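PDB 3H1T: type I site-specific restriction-modification system, R (Restriction) subunit from Vibrio vulnificus, which probably couples ATP hydrolysis to DNA translocation and cleavage as the motor subunit of a type I restriction enzyme, here as an N-terminal fragment. Local coordinates for residues Q183-V194 against V213-L222; R200-T209 against T349-Y360. All coordinates share one frame; numbering follows the deposited sequence.

Interaction 1. Residues Q183-V194 against V213-L222; sequences QQIAINRAVQSV and VVAFQISWKL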
loop_
_atom_site.group_PDB
_atom_site.type_symbol
_atom_site.label_atom_id
_atom_site.label_comp_id
_atom_site.label_asym_id
_atom_site.label_seq_id
_atom_site.Cartn_x
_atom_site.Cartn_y
_atom_site.Cartn_z
ATOM N N GLN A 183 0.615 -4.043 -7.703
ATOM C CA GLN A 183 1.308 -2.871 -8.244
ATOM C C GLN A 183 1.128 -2.853 -9.752
ATOM O O GLN A 183 1.018 -1.795 -10.377
ATOM C CB GLN A 183 2.792 -2.925 -7.895
ATOM C CG GLN A 183 3.021 -2.794 -6.408
ATOM C CD GLN A 183 4.454 -3.031 -5.971
ATOM O OE1 GLN A 183 4.850 -2.604 -4.887
ATOM N NE2 GLN A 183 5.230 -3.721 -6.798
ATOM N N GLN A 184 1.104 -4.046 -10.335
ATOM C CA GLN A 184 0.912 -4.184 -11.759
ATOM C C GLN A 184 -0.502 -3.743 -12.152
ATOM O O GLN A 184 -0.679 -3.124 -13.199
ATOM C CB GLN A 184 1.161 -5.630 -12.175
ATOM C CG GLN A 184 2.624 -6.029 -12.178
ATOM C CD GLN A 184 2.832 -7.451 -12.639
ATOM O OE1 GLN A 184 2.343 -7.831 -13.694
ATOM N NE2 GLN A 184 3.565 -8.243 -11.856
ATOM N N ILE A 185 -1.503 -4.077 -11.332
ATOM C CA ILE A 185 -2.879 -3.680 -11.605
ATOM C C ILE A 185 -2.898 -2.165 -11.644
ATOM O O ILE A 185 -3.373 -1.554 -12.594
ATOM C CB ILE A 185 -3.860 -4.107 -10.471
ATOM C CG1 ILE A 185 -3.747 -5.609 -10.206
ATOM C CG2 ILE A 185 -5.284 -3.742 -10.838
ATOM C CD1 ILE A 185 -3.845 -6.429 -11.436
ATOM N N ALA A 186 -2.356 -1.567 -10.591
ATOM C CA ALA A 186 -2.296 -0.124 -10.478
ATOM C C ALA A 186 -1.613 0.490 -11.697
ATOM O O ALA A 186 -2.171 1.357 -12.369
ATOM C CB ALA A 186 -1.549 0.258 -9.215
ATOM N N ILE A 187 -0.407 0.027 -11.987
ATOM C CA ILE A 187 0.344 0.552 -13.110
ATOM C C ILE A 187 -0.373 0.473 -14.448
ATOM O O ILE A 187 -0.440 1.464 -15.169
ATOM C CB ILE A 187 1.714 -0.159 -13.233
ATOM C CG1 ILE A 187 2.549 0.118 -11.978
ATOM C CG2 ILE A 187 2.439 0.328 -14.476
ATOM C CD1 ILE A 187 3.708 -0.821 -11.807
ATOM N N ASN A 188 -0.910 -0.694 -14.782
ATOM C CA ASN A 188 -1.606 -0.894 -16.047
ATOM C C ASN A 188 -2.896 -0.079 -16.195
ATOM O O ASN A 188 -3.198 0.413 -17.285
ATOM C CB ASN A 188 -1.904 -2.383 -16.239
ATOM C CG ASN A 188 -0.651 -3.196 -16.550
ATOM O OD1 ASN A 188 0.478 -2.725 -16.394
ATOM N ND2 ASN A 188 -0.853 -4.431 -16.987
ATOM N N ARG A 189 -3.656 0.071 -15.113
ATOM C CA ARG A 189 -4.897 0.835 -15.193
ATOM C C ARG A 189 -4.632 2.321 -15.330
ATOM O O ARG A 189 -5.460 3.057 -15.866
ATOM C CB ARG A 189 -5.773 0.591 -13.967
ATOM C CG ARG A 189 -6.223 -0.839 -13.862
ATOM C CD ARG A 189 -7.388 -0.987 -12.927
ATOM N NE ARG A 189 -7.797 -2.380 -12.836
ATOM C CZ ARG A 189 -8.668 -2.839 -11.951
ATOM N NH1 ARG A 189 -9.233 -2.009 -11.078
ATOM N NH2 ARG A 189 -8.946 -4.130 -11.917
ATOM N N ALA A 190 -3.477 2.753 -14.835
ATOM C CA ALA A 190 -3.083 4.147 -14.909
ATOM C C ALA A 190 -2.715 4.450 -16.352
ATOM O O ALA A 190 -3.230 5.394 -16.953
ATOM C CB ALA A 190 -1.895 4.398 -13.998
ATOM N N VAL A 191 -1.831 3.624 -16.905
ATOM C CA VAL A 191 -1.376 3.765 -18.285
ATOM C C VAL A 191 -2.555 3.670 -19.235
ATOM O O VAL A 191 -2.630 4.387 -20.229
ATOM C CB VAL A 191 -0.377 2.658 -18.625
ATOM C CG1 VAL A 191 0.005 2.725 -20.101
ATOM C CG2 VAL A 191 0.845 2.784 -17.730
ATOM N N GLN A 192 -3.474 2.768 -18.905
ATOM C CA GLN A 192 -4.688 2.540 -19.690
ATOM C C GLN A 192 -5.550 3.802 -19.633
ATOM O O GLN A 192 -6.034 4.288 -20.653
ATOM C CB GLN A 192 -5.441 1.356 -19.084
ATOM C CG GLN A 192 -6.537 0.720 -19.917
ATOM C CD GLN A 192 -7.186 -0.468 -19.197
ATOM O OE1 GLN A 192 -6.574 -1.528 -19.035
ATOM N NE2 GLN A 192 -8.428 -0.280 -18.747
ATOM N N SER A 193 -5.743 4.317 -18.424
ATOM C CA SER A 193 -6.531 5.529 -18.207
ATOM C C SER A 193 -6.030 6.677 -19.083
ATOM O O SER A 193 -6.812 7.352 -19.757
ATOM C CB SER A 193 -6.450 5.965 -16.741
ATOM O OG SER A 193 -7.161 5.079 -15.896
ATOM N N VAL A 194 -4.722 6.901 -19.051
ATOM C CA VAL A 194 -4.092 7.958 -19.823
ATOM C C VAL A 194 -4.319 7.747 -21.311
ATOM O O VAL A 194 -4.645 8.680 -22.038
ATOM C CB VAL A 194 -2.576 8.008 -19.527
ATOM C CG1 VAL A 194 -1.898 9.009 -20.420
ATOM C CG2 VAL A 194 -2.363 8.380 -18.075
ATOM N N VAL A 213 6.888 2.492 -6.387
ATOM C CA VAL A 213 7.203 1.492 -7.410
ATOM C C VAL A 213 6.243 1.709 -8.586
ATOM O O VAL A 213 6.635 1.654 -9.761
ATOM C CB VAL A 213 7.034 0.047 -6.857
ATOM C CG1 VAL A 213 7.086 -0.971 -8.000
ATOM C CG2 VAL A 213 8.127 -0.252 -5.865
ATOM N N VAL A 214 4.984 1.964 -8.250
ATOM C CA VAL A 214 3.946 2.235 -9.233
ATOM C C VAL A 214 4.224 3.559 -9.955
ATOM O O VAL A 214 4.205 3.622 -11.177
ATOM C CB VAL A 214 2.559 2.332 -8.562
ATOM C CG1 VAL A 214 1.527 2.829 -9.555
ATOM C CG2 VAL A 214 2.155 0.967 -8.027
ATOM N N ALA A 215 4.504 4.610 -9.189
ATOM C CA ALA A 215 4.797 5.919 -9.761
ATOM C C ALA A 215 5.917 5.821 -10.787
ATOM O O ALA A 215 5.808 6.384 -11.880
ATOM C CB ALA A 215 5.183 6.892 -8.657
ATOM N N PHE A 216 6.975 5.088 -10.435
ATOM C CA PHE A 216 8.129 4.890 -11.313
ATOM C C PHE A 216 7.825 4.103 -12.587
ATOM O O PHE A 216 8.196 4.528 -13.674
ATOM C CB PHE A 216 9.264 4.191 -10.551
ATOM C CG PHE A 216 10.384 3.704 -11.432
ATOM C CD1 PHE A 216 11.278 4.605 -12.000
ATOM C CD2 PHE A 216 10.543 2.336 -11.694
ATOM C CE1 PHE A 216 12.309 4.158 -12.816
ATOM C CE2 PHE A 216 11.576 1.875 -12.507
ATOM C CZ PHE A 216 12.458 2.785 -13.070
ATOM N N GLN A 217 7.138 2.971 -12.467
ATOM C CA GLN A 217 6.842 2.168 -13.656
ATOM C C GLN A 217 5.850 2.811 -14.632
ATOM O O GLN A 217 5.895 2.538 -15.831
ATOM C CB GLN A 217 6.366 0.764 -13.253
ATOM C CG GLN A 217 7.406 -0.065 -12.478
ATOM C CD GLN A 217 8.532 -0.640 -13.350
ATOM O OE1 GLN A 217 9.352 -1.422 -12.876
ATOM N NE2 GLN A 217 8.570 -0.254 -14.617
ATOM N N ILE A 218 4.956 3.659 -14.138
ATOM C CA ILE A 218 4.021 4.328 -15.038
ATOM C C ILE A 218 4.874 5.277 -15.888
ATOM O O ILE A 218 4.773 5.307 -17.116
ATOM C CB ILE A 218 2.972 5.160 -14.253
ATOM C CG1 ILE A 218 2.036 4.232 -13.455
ATOM C CG2 ILE A 218 2.154 6.005 -15.220
ATOM C CD1 ILE A 218 1.100 4.970 -12.490
ATOM N N SER A 219 5.729 6.038 -15.206
ATOM C CA SER A 219 6.626 6.996 -15.847
ATOM C C SER A 219 7.519 6.294 -16.859
ATOM O O SER A 219 7.644 6.737 -17.998
ATOM C CB SER A 219 7.512 7.677 -14.803
ATOM O OG SER A 219 6.736 8.125 -13.708
ATOM N N TRP A 220 8.141 5.199 -16.447
ATOM C CA TRP A 220 9.017 4.481 -17.353
ATOM C C TRP A 220 8.248 3.979 -18.579
ATOM O O TRP A 220 8.664 4.216 -19.717
ATOM C CB TRP A 220 9.702 3.324 -16.617
ATOM C CG TRP A 220 10.701 2.596 -17.447
ATOM C CD1 TRP A 220 10.525 1.402 -18.077
ATOM C CD2 TRP A 220 12.047 3.002 -17.724
ATOM N NE1 TRP A 220 11.674 1.033 -18.726
ATOM C CE2 TRP A 220 12.626 1.996 -18.526
ATOM C CE3 TRP A 220 12.819 4.118 -17.374
ATOM C CZ2 TRP A 220 13.949 2.065 -18.983
ATOM C CZ3 TRP A 220 14.138 4.188 -17.828
ATOM C CH2 TRP A 220 14.687 3.164 -18.626
ATOM N N LYS A 221 7.115 3.316 -18.358
ATOM C CA LYS A 221 6.318 2.803 -19.467
ATOM C C LYS A 221 6.009 3.891 -20.497
ATOM O O LYS A 221 6.321 3.735 -21.679
ATOM C CB LYS A 221 5.006 2.172 -18.958
ATOM C CG LYS A 221 5.139 0.721 -18.491
ATOM C CD LYS A 221 3.820 0.133 -17.990
ATOM C CE LYS A 221 2.786 -0.044 -19.102
ATOM N NZ LYS A 221 3.116 -1.133 -20.057
ATOM N N LEU A 222 5.412 4.993 -20.051
ATOM C CA LEU A 222 5.067 6.087 -20.954
ATOM C C LEU A 222 6.280 6.828 -21.522
ATOM O O LEU A 222 6.262 7.236 -22.683
ATOM C CB LEU A 222 4.154 7.077 -20.239
ATOM C CG LEU A 222 2.757 6.575 -19.876
ATOM C CD1 LEU A 222 2.230 7.362 -18.693
ATOM C CD2 LEU A 222 1.846 6.703 -21.074
#
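Ile187 overlaps residues 213-222 as a knob set into the hole formed by Val214, Gln217, Ile218 and Lys221. Its two branches divide the work. CG1 stands beside the backbone N (chi1 -63°), runs past Val214 in the direction opposite to the valine side chain, and carries Ile187 CD1 to 3.4 Å from Gln217 CB. CG2 turns the other way, to Lys221 CD at 3.8 Å and to CG1 of Ile218. One turn on, Ala190 offers only a methyl, and Ile218 CD1 presses against Ala190 CB at 3.4 Å, a tight methyl-methyl contact. Val214 spreads both methyls against the first turn of 183-194: CG1 and CG2 each touch the methyl of Ala186, and Val214 CG2 also lies 3.9 Å from Gln183 CB. One turn beyond Ile187, Val191 meets Lys221 at about a right angle, with Val191 CG2 3.7 Å from Lys221 CE. The lysine thus gives its aliphatic stem to the interface while its chain, bent at chi3 and chi4, takes NZ away to the carbonyls of Leu167 and Ser169. Val194 and Leu222 finish the apolar seam with a looser touch of methyls. The axes of the two helical segments come within 9.1 Å at a crossing angle of -40°. Gln183 and Val214 both reach Met205 of strand 200-205, so the pair packs on one face of the parallel sheet. Helix 211-224 starts at the end of the ATGTGKT P-loop motif, and this is the helix-on-sheet layering of a P-loop NTPase domain, the RecA-like fold of superfamily 2 helicases.

Interaction 2. Residues R200-T209 against T349-Y360; sequences RSLITMATGT and TYRYFGNPIYTY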
loop_
_atom_site.group_PDB
_atom_site.type_symbol
_atom_site.label_atom_id
_atom_site.label_comp_id
_atom_site.label_asym_id
_atom_site.label_seq_id
_atom_site.Cartn_x
_atom_site.Cartn_y
_atom_site.Cartn_z
ATOM N N ARG A 200 -7.585 12.840 -15.367
ATOM C CA ARG A 200 -7.605 12.965 -13.911
ATOM C C ARG A 200 -7.909 11.593 -13.272
ATOM O O ARG A 200 -9.070 11.180 -13.256
ATOM C CB ARG A 200 -8.703 14.002 -13.561
ATOM C CG ARG A 200 -8.513 14.884 -12.303
ATOM C CD ARG A 200 -7.712 16.189 -12.559
ATOM N NE ARG A 200 -8.488 17.344 -13.050
ATOM C CZ ARG A 200 -9.484 17.954 -12.393
ATOM N NH1 ARG A 200 -9.871 17.529 -11.197
ATOM N NH2 ARG A 200 -10.077 19.022 -12.924
ATOM N N SER A 201 -6.903 10.883 -12.754
ATOM C CA SER A 201 -7.145 9.562 -12.135
ATOM C C SER A 201 -6.646 9.402 -10.692
ATOM O O SER A 201 -5.631 9.985 -10.298
ATOM C CB SER A 201 -6.501 8.430 -12.949
ATOM O OG SER A 201 -6.638 8.603 -14.346
ATOM N N LEU A 202 -7.341 8.576 -9.917
ATOM C CA LEU A 202 -6.949 8.345 -8.528
ATOM C C LEU A 202 -6.608 6.874 -8.225
ATOM O O LEU A 202 -7.233 5.947 -8.757
ATOM C CB LEU A 202 -8.062 8.815 -7.586
ATOM C CG LEU A 202 -7.722 8.828 -6.093
ATOM C CD1 LEU A 202 -6.478 9.702 -5.856
ATOM C CD2 LEU A 202 -8.922 9.355 -5.299
ATOM N N ILE A 203 -5.602 6.674 -7.373
ATOM C CA ILE A 203 -5.169 5.347 -6.955
ATOM C C ILE A 203 -5.052 5.361 -5.440
ATOM O O ILE A 203 -4.386 6.225 -4.883
ATOM C CB ILE A 203 -3.783 4.994 -7.503
ATOM C CG1 ILE A 203 -3.751 5.192 -9.013
ATOM C CG2 ILE A 203 -3.450 3.564 -7.150
ATOM C CD1 ILE A 203 -2.369 5.152 -9.604
ATOM N N THR A 204 -5.702 4.416 -4.775
ATOM C CA THR A 204 -5.632 4.328 -3.326
ATOM C C THR A 204 -4.849 3.079 -2.941
ATOM O O THR A 204 -5.199 1.961 -3.323
ATOM C CB THR A 204 -7.029 4.248 -2.686
ATOM O OG1 THR A 204 -7.828 5.335 -3.154
ATOM C CG2 THR A 204 -6.919 4.324 -1.167
HETATM N N MSE A 205 -3.775 3.283 -2.194
HETATM C CA MSE A 205 -2.937 2.184 -1.751
HETATM C C MSE A 205 -2.549 2.414 -0.296
HETATM O O MSE A 205 -2.113 3.505 0.068
HETATM C CB MSE A 205 -1.669 2.096 -2.606
HETATM C CG MSE A 205 -1.852 1.576 -4.037
HETATM SE SE MSE A 205 -0.174 1.603 -5.045
HETATM C CE MSE A 205 0.513 -0.113 -4.523
ATOM N N ALA A 206 -2.718 1.393 0.534
ATOM C CA ALA A 206 -2.364 1.493 1.941
ATOM C C ALA A 206 -0.875 1.832 2.047
ATOM O O ALA A 206 -0.060 1.383 1.239
ATOM C CB ALA A 206 -2.660 0.186 2.640
ATOM N N THR A 207 -0.525 2.645 3.036
ATOM C CA THR A 207 0.860 3.033 3.221
ATOM C C THR A 207 1.781 1.823 3.387
ATOM O O THR A 207 1.467 0.874 4.110
ATOM C CB THR A 207 1.003 3.976 4.438
ATOM O OG1 THR A 207 2.383 4.102 4.793
ATOM C CG2 THR A 207 0.241 3.449 5.617
ATOM N N GLY A 208 2.914 1.854 2.697
ATOM C CA GLY A 208 3.857 0.758 2.789
ATOM C C GLY A 208 3.611 -0.348 1.786
ATOM O O GLY A 208 4.103 -1.455 1.953
ATOM N N THR A 209 2.866 -0.059 0.731
ATOM C CA THR A 209 2.596 -1.080 -0.266
ATOM C C THR A 209 3.293 -0.863 -1.613
ATOM O O THR A 209 3.161 -1.689 -2.512
ATOM C CB THR A 209 1.065 -1.260 -0.486
ATOM O OG1 THR A 209 0.443 0.005 -0.761
ATOM C CG2 THR A 209 0.438 -1.845 0.748
ATOM N N THR A 349 -10.786 15.216 -2.212
ATOM C CA THR A 349 -9.824 14.501 -3.022
ATOM C C THR A 349 -10.524 13.616 -4.029
ATOM O O THR A 349 -10.149 13.592 -5.197
ATOM C CB THR A 349 -8.909 13.642 -2.153
ATOM O OG1 THR A 349 -7.950 14.499 -1.531
ATOM C CG2 THR A 349 -8.180 12.602 -3.003
ATOM N N TYR A 350 -11.541 12.887 -3.577
ATOM C CA TYR A 350 -12.282 12.000 -4.462
ATOM C C TYR A 350 -13.190 12.756 -5.409
ATOM O O TYR A 350 -13.668 12.193 -6.392
ATOM C CB TYR A 350 -13.066 10.981 -3.644
ATOM C CG TYR A 350 -12.155 9.950 -3.003
ATOM C CD1 TYR A 350 -11.251 10.313 -1.995
ATOM C CD2 TYR A 350 -12.124 8.634 -3.471
ATOM C CE1 TYR A 350 -10.338 9.390 -1.477
ATOM C CE2 TYR A 350 -11.214 7.716 -2.971
ATOM C CZ TYR A 350 -10.324 8.094 -1.978
ATOM O OH TYR A 350 -9.413 7.174 -1.524
ATOM N N ARG A 351 -13.418 14.037 -5.114
ATOM C CA ARG A 351 -14.244 14.896 -5.962
ATOM C C ARG A 351 -13.395 15.461 -7.095
ATOM O O ARG A 351 -13.831 15.546 -8.237
ATOM C CB ARG A 351 -14.842 16.044 -5.141
ATOM C CG ARG A 351 -16.038 15.637 -4.294
ATOM C CD ARG A 351 -16.382 16.664 -3.228
ATOM N NE ARG A 351 -17.569 16.298 -2.468
ATOM C CZ ARG A 351 -17.730 16.548 -1.174
ATOM N NH1 ARG A 351 -16.763 17.170 -0.502
ATOM N NH2 ARG A 351 -18.851 16.176 -0.549
ATOM N N TYR A 352 -12.171 15.850 -6.775
ATOM C CA TYR A 352 -11.283 16.392 -7.790
ATOM C C TYR A 352 -10.741 15.315 -8.731
ATOM O O TYR A 352 -10.797 15.475 -9.946
ATOM C CB TYR A 352 -10.127 17.146 -7.126
ATOM C CG TYR A 352 -9.194 17.831 -8.094
ATOM C CD1 TYR A 352 -8.126 17.142 -8.673
ATOM C CD2 TYR A 352 -9.383 19.169 -8.441
ATOM C CE1 TYR A 352 -7.267 17.777 -9.580
ATOM C CE2 TYR A 352 -8.540 19.814 -9.344
ATOM C CZ TYR A 352 -7.490 19.120 -9.913
ATOM O OH TYR A 352 -6.694 19.762 -10.837
ATOM N N PHE A 353 -10.239 14.206 -8.183
ATOM C CA PHE A 353 -9.687 13.141 -9.019
ATOM C C PHE A 353 -10.701 12.085 -9.430
ATOM O O PHE A 353 -10.457 11.315 -10.351
ATOM C CB PHE A 353 -8.506 12.464 -8.317
ATOM C CG PHE A 353 -7.316 13.355 -8.137
ATOM C CD1 PHE A 353 -6.467 13.640 -9.207
ATOM C CD2 PHE A 353 -7.023 13.899 -6.886
ATOM C CE1 PHE A 353 -5.335 14.455 -9.030
ATOM C CE2 PHE A 353 -5.901 14.714 -6.698
ATOM C CZ PHE A 353 -5.054 14.990 -7.774
ATOM N N GLY A 354 -11.835 12.044 -8.750
ATOM C CA GLY A 354 -12.847 11.063 -9.091
ATOM C C GLY A 354 -12.632 9.751 -8.364
ATOM O O GLY A 354 -11.722 9.633 -7.545
ATOM N N ASN A 355 -13.461 8.755 -8.649
ATOM C CA ASN A 355 -13.306 7.480 -7.985
ATOM C C ASN A 355 -12.049 6.757 -8.431
ATOM O O ASN A 355 -11.673 6.794 -9.604
ATOM C CB ASN A 355 -14.530 6.610 -8.207
ATOM C CG ASN A 355 -15.726 7.111 -7.433
ATOM O OD1 ASN A 355 -15.596 7.554 -6.282
ATOM N ND2 ASN A 355 -16.900 7.028 -8.043
ATOM N N PRO A 356 -11.378 6.093 -7.481
ATOM C CA PRO A 356 -10.142 5.345 -7.719
ATOM C C PRO A 356 -10.231 4.290 -8.819
ATOM O O PRO A 356 -11.248 3.615 -8.960
ATOM C CB PRO A 356 -9.840 4.746 -6.343
ATOM C CG PRO A 356 -11.223 4.562 -5.738
ATOM C CD PRO A 356 -11.886 5.860 -6.113
ATOM N N ILE A 357 -9.165 4.164 -9.603
ATOM C CA ILE A 357 -9.119 3.168 -10.671
ATOM C C ILE A 357 -8.721 1.815 -10.074
ATOM O O ILE A 357 -8.896 0.762 -10.682
ATOM C CB ILE A 357 -8.145 3.618 -11.803
ATOM C CG1 ILE A 357 -6.756 3.941 -11.256
ATOM C CG2 ILE A 357 -8.692 4.871 -12.461
ATOM C CD1 ILE A 357 -5.882 2.754 -11.046
ATOM N N TYR A 358 -8.200 1.876 -8.850
ATOM C CA TYR A 358 -7.786 0.702 -8.106
ATOM C C TYR A 358 -7.571 1.053 -6.635
ATOM O O TYR A 358 -7.136 2.161 -6.304
ATOM C CB TYR A 358 -6.491 0.126 -8.692
ATOM C CG TYR A 358 -6.054 -1.169 -8.048
ATOM C CD1 TYR A 358 -6.880 -2.290 -8.071
ATOM C CD2 TYR A 358 -4.827 -1.272 -7.405
ATOM C CE1 TYR A 358 -6.483 -3.491 -7.477
ATOM C CE2 TYR A 358 -4.422 -2.464 -6.801
ATOM C CZ TYR A 358 -5.254 -3.571 -6.844
ATOM O OH TYR A 358 -4.852 -4.754 -6.276
ATOM N N THR A 359 -7.904 0.104 -5.765
ATOM C CA THR A 359 -7.733 0.260 -4.333
ATOM C C THR A 359 -7.063 -0.982 -3.754
ATOM O O THR A 359 -7.540 -2.094 -3.947
ATOM C CB THR A 359 -9.087 0.415 -3.576
ATOM O OG1 THR A 359 -9.729 1.639 -3.944
ATOM C CG2 THR A 359 -8.841 0.418 -2.073
ATOM N N TYR A 360 -5.942 -0.796 -3.062
ATOM C CA TYR A 360 -5.257 -1.901 -2.399
ATOM C C TYR A 360 -5.284 -1.519 -0.930
ATOM O O TYR A 360 -4.492 -0.688 -0.491
ATOM C CB TYR A 360 -3.807 -2.060 -2.874
ATOM C CG TYR A 360 -3.180 -3.351 -2.377
ATOM C CD1 TYR A 360 -3.644 -4.592 -2.821
ATOM C CD2 TYR A 360 -2.174 -3.340 -1.411
ATOM C CE1 TYR A 360 -3.115 -5.790 -2.312
ATOM C CE2 TYR A 360 -1.646 -4.526 -0.898
ATOM C CZ TYR A 360 -2.121 -5.748 -1.350
ATOM O OH TYR A 360 -1.620 -6.916 -0.828
HETATM O O HOH W 1 -9.973 8.291 -10.974
HETATM O O HOH W 2 -10.074 3.966 -2.260
#
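Bends at chi2 (87°) and chi3 (85°) fold the Arg200 chain over so that its guanidinium lies flat on the Tyr352 ring, and a CG anti to the backbone N brings Leu202 against one face of Tyr350. In the first pair the planes are 26° apart and Arg200 CZ is 3.6 Å from the Tyr352 centroid, a cation-pi stack in which NH1 sits over the middle of the ring and CZ nearer its rim; the tyrosine hydroxyl is held by Gln334. In the second, Leu202 CD2 sits over the middle of the Tyr350 face in a CH-pi contact, while Leu202 CB packs on Phe353 CB at 3.7 Å. The Tyr350 hydroxyl bonds to the carbonyl of Thr340, and Thr204 OG1 lies 2.9 Å from Tyr350 OH. Water 2 joins Thr204 OG1 to Thr359 OG1. Gly354, with positive phi, leads the chain out of the helix. Water 1 then bridges to the strand, accepting from Leu202 N and donating to the carbonyls of Phe353 and Asn355. Direct pairing begins with Ile357 N to Leu202 O (2.8 Å) and continues in parallel fashion: Thr204 N gives to Tyr358 O at 3.1 Å, Tyr360 N to Thr204 O at 2.9 Å, and Ala206 N to Tyr360 O at 2.9 Å. Thr209, in the type II turn that opens the P-loop, brings CG2 to the edge of the Tyr360 ring, whose hydroxyl bonds to Asp368. Strand amides and carbonyls, threonine hydroxyls and two waters thus carry the polar part of the contact, and the stacked guanidinium probably gains from the electron-rich ring; backbone bonds carry the edge strand right up to the start of the P-loop, which probably binds nucleotide as in related ATPases.

From the N terminus the chain runs through helix 181-195, strand 200-205, the P-loop and helix 211-224. Interaction 1 therefore closes a short loop of 18 residues that contains the strand, bringing together the helices before and after it. Interaction 2 closes a much longer one, of 139 residues, starting from that same strand and passing through helix 211-224 and five further strands before 358-360 adds the edge of the seven-stranded sheet. The segments alternate, so the two loops cross. Their centres are 13 Å apart and they meet directly: Arg189 NH1 probably bonds to Ile357 O, and Ile185 packs on Tyr358, joining the helix layer to the sheet's edge.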